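Local coordinates for protein AGR_L_2016p (Agrobacterium tumefaciens, PDB 2GVH) that hydrolyses acyl-CoA thioesters to a free carboxylic acid and coenzyme A, using a chain with two thioesterase-superfamily regions, at the interface of chains A and B. Sequence-based numbering; all coordinates share one arbitrary frame. Chains: chain A/B, AGR_L_2016p.

Contact 1: the interface of chains A and B. Residues chain A 204-207; chain B 48, 52, 79, 81.
A:Ser207 and B:Ile79 pair as an antiparallel beta bridge, so that the far end of strand 201-207 of chain A runs against the short strand 79-80 of chain B. The pair is closed by two backbone hydrogen bonds, A:Ser207 N to B:Ile79 O at 2.9 Å and B:Ile79 N to A:Ser207 O at 2.8 Å. A third backbone bond, from B:Phe81 N to A:Ala205 O at 2.7 Å, extends the pairing just beyond the B strand. It is straight at the hydrogen (165°), but the N-H comes in from above the carbonyl plane instead of along a lone pair. A:Ala205 itself leaves the extended form, with psi at -34°, and this kink may account for the tilted approach.

Among the side chains, A:Leu204 and B:Phe81 carry the apolar contact. A:Leu204 has CG anti to its backbone nitrogen (chi1 173°), which directs the branch toward chain B, and chi2 turns the CD2 methyl onto the ring. There it sits over one face of B:Phe81, displaced toward the rim, with CD2 3.7 Å from ring carbon CD1. The same methyl lies 4.1 Å from CA of B:Gly48, a glycine whose backbone it approaches directly, just ahead of helix 49-67, presumably the central helix of the first hotdog region. From that helix, B:Leu52 puts CD2 at the rim of the phenyl ring, in its plane, while its other methyl, CD1, loosely faces A:Leu204 CD2 at 4.3 Å. The hydroxyl OG of A:Ser207 lies 3.9 Å from CB of B:Ile79, beside the bridge.

Backbone pairing probably helps set the register of the two chains, with the leucine-on-phenyl contact packed beside it. In this double-hotdog protein the site joins the second thioesterase region of one copy to the first of its neighbour, and probably helps hold the assembly together.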
# COMPACT_ATOMS: atom_id res chain seq x y z
N LEU A 204 -9.73 -19.48 -5.03
CA LEU A 204 -11.10 -19.07 -5.26
C LEU A 204 -11.57 -19.61 -6.61
O LEU A 204 -10.86 -19.44 -7.58
CB LEU A 204 -11.16 -17.55 -5.30
CG LEU A 204 -12.50 -16.94 -5.71
CD1 LEU A 204 -13.50 -17.18 -4.62
CD2 LEU A 204 -12.32 -15.45 -5.93
N ALA A 205 -12.74 -20.28 -6.66
CA ALA A 205 -13.31 -20.76 -7.92
C ALA A 205 -14.55 -19.97 -8.34
O ALA A 205 -14.81 -19.77 -9.52
CB ALA A 205 -13.63 -22.21 -7.85
N SER A 206 -15.34 -19.52 -7.37
CA SER A 206 -16.47 -18.65 -7.69
C SER A 206 -16.99 -17.96 -6.44
O SER A 206 -16.79 -18.43 -5.31
CB SER A 206 -17.60 -19.44 -8.32
OG SER A 206 -18.11 -20.37 -7.38
N SER A 207 -17.67 -16.84 -6.65
CA SER A 207 -18.42 -16.17 -5.60
C SER A 207 -19.84 -15.94 -6.06
O SER A 207 -20.08 -15.66 -7.21
CB SER A 207 -17.80 -14.84 -5.26
OG SER A 207 -17.99 -13.93 -6.31
N GLY B 48 -8.02 -13.94 -7.18
CA GLY B 48 -8.49 -14.05 -5.80
C GLY B 48 -9.18 -12.74 -5.53
O GLY B 48 -9.68 -12.07 -6.47
N LEU B 52 -11.08 -9.31 -7.48
CA LEU B 52 -12.44 -8.84 -7.27
C LEU B 52 -12.47 -7.35 -7.04
O LEU B 52 -13.20 -6.64 -7.72
CB LEU B 52 -13.10 -9.57 -6.12
CG LEU B 52 -13.74 -10.85 -6.61
CD1 LEU B 52 -14.26 -11.68 -5.47
CD2 LEU B 52 -14.85 -10.52 -7.58
N ILE B 79 -19.89 -14.61 -9.78
CA ILE B 79 -18.72 -14.58 -10.65
C ILE B 79 -18.02 -15.94 -10.63
O ILE B 79 -17.80 -16.51 -9.56
CB ILE B 79 -17.73 -13.47 -10.21
CG1 ILE B 79 -18.37 -12.09 -10.34
CG2 ILE B 79 -16.46 -13.49 -11.06
CD1 ILE B 79 -17.66 -11.04 -9.55
N PHE B 81 -14.42 -17.84 -11.40
CA PHE B 81 -13.00 -17.57 -11.55
C PHE B 81 -12.25 -18.76 -12.03
O PHE B 81 -12.51 -19.89 -11.59
CB PHE B 81 -12.42 -17.19 -10.20
CG PHE B 81 -12.32 -15.74 -9.98
CD1 PHE B 81 -13.40 -15.04 -9.47
CD2 PHE B 81 -11.13 -15.05 -10.28
CE1 PHE B 81 -13.31 -13.66 -9.27
CE2 PHE B 81 -11.03 -13.67 -10.08
CZ PHE B 81 -12.11 -12.98 -9.58

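Contact 2: the interface of chains A and B. Residues chain A 168-169; chain B 167-169.
A:Asp169 reaches into the start of the 3-10 helix 168-170 of chain B, and its carboxylate is the centre of the contact. A backbone N-H of chain B supplies a hydrogen bond to this carboxylate: B:Asp169 N donates to OD1 of A:Asp169 over 3.0 Å, close to straight at 160°. The acceptor uses its syn lone pair, on the side of the other carboxylate oxygen. A negative group placed at the amino end of a short helix in this way would probably be favoured by the local backbone dipoles.

Charge is the second theme. OD2 of A:Asp169 lies 3.0 Å from OD2 of B:Asp169, with the two side chains standing roughly perpendicular and the carboxylate planes 62° apart. Two carboxylates this near would repel if both were ionised; a shared proton or a nearby cation might ease this, but the structure alone does not show which. The N-H on OD1 should offset part of the cost for the A:Asp169 group.

Van der Waals packing surrounds the acid. The A:Asp169 side chain runs antiparallel alongside B:Pro168, which brings OD1 to 3.3 Å from the ring carbon CD. On another flank, CB of B:Phe167 approaches CG of A:Asp169 at 3.9 Å. The B:Phe167 ring continues past it: with CG anti to the carbonyl carbon (chi1 -66°), its CD1 comes within 3.5 Å of the backbone oxygen O of A:Asp169, which sits obliquely off the CD1-CE1 edge, neither over the face nor in plane. Proline meets proline as well, CB of A:Pro168 touching CG of B:Pro168 at 3.7 Å.

The same short segment of this double-hotdog chain is used on both copies but in different ways, A giving a carboxylate and B a backbone N-H. Like segments meeting unsymmetrically could occur near the axis of a three-copy assembly, and this site probably helps close it where the 3-10 turns meet.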
# COMPACT_ATOMS: atom_id res chain seq x y z
N PRO A 168 -7.42 4.59 4.48
CA PRO A 168 -7.74 5.61 3.45
C PRO A 168 -7.67 5.08 2.01
O PRO A 168 -8.56 5.36 1.21
CB PRO A 168 -6.69 6.70 3.68
CG PRO A 168 -6.25 6.51 5.13
CD PRO A 168 -6.48 5.08 5.50
N ASP A 169 -6.62 4.32 1.70
CA ASP A 169 -6.45 3.79 0.34
C ASP A 169 -7.62 2.87 -0.10
O ASP A 169 -7.83 2.64 -1.30
CB ASP A 169 -5.12 3.01 0.23
CG ASP A 169 -3.89 3.92 -0.08
OD1 ASP A 169 -3.93 5.19 -0.05
OD2 ASP A 169 -2.82 3.32 -0.32
N PHE B 167 -4.64 7.63 -5.10
CA PHE B 167 -4.85 7.18 -3.72
C PHE B 167 -4.21 8.15 -2.75
O PHE B 167 -3.20 8.78 -3.08
CB PHE B 167 -4.24 5.79 -3.49
CG PHE B 167 -4.91 4.69 -4.26
CD1 PHE B 167 -6.19 4.24 -3.91
CD2 PHE B 167 -4.26 4.11 -5.36
CE1 PHE B 167 -6.81 3.21 -4.63
CE2 PHE B 167 -4.87 3.10 -6.09
CZ PHE B 167 -6.15 2.64 -5.72
N PRO B 168 -4.75 8.25 -1.52
CA PRO B 168 -4.13 9.10 -0.48
C PRO B 168 -2.61 8.85 -0.32
O PRO B 168 -1.85 9.80 -0.21
CB PRO B 168 -4.85 8.66 0.80
CG PRO B 168 -6.17 8.13 0.32
CD PRO B 168 -5.97 7.56 -1.05
N ASP B 169 -2.17 7.60 -0.36
CA ASP B 169 -0.73 7.32 -0.22
C ASP B 169 0.10 7.92 -1.33
O ASP B 169 1.27 8.17 -1.15
CB ASP B 169 -0.42 5.82 -0.11
CG ASP B 169 -0.68 5.26 1.31
OD1 ASP B 169 -1.06 6.00 2.24
OD2 ASP B 169 -0.53 4.03 1.49

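Contact 1 and contact 2 lie about 26 Å apart, measured between the centres of their C-alpha atoms, on one interface between chains A and B. They have no residue in common. Contact 1 matches unlike elements, strand 201-207 with the region around strand 79-80, whereas contact 2 sets the 168-170 segments of both copies together. The interface as a whole is not an exact two-fold, in keeping with the deposited assembly of three copies. Together they probably fix the neighbours at two separated points, which should limit rocking about either one; the structure alone does not show whether the trimer is the working form.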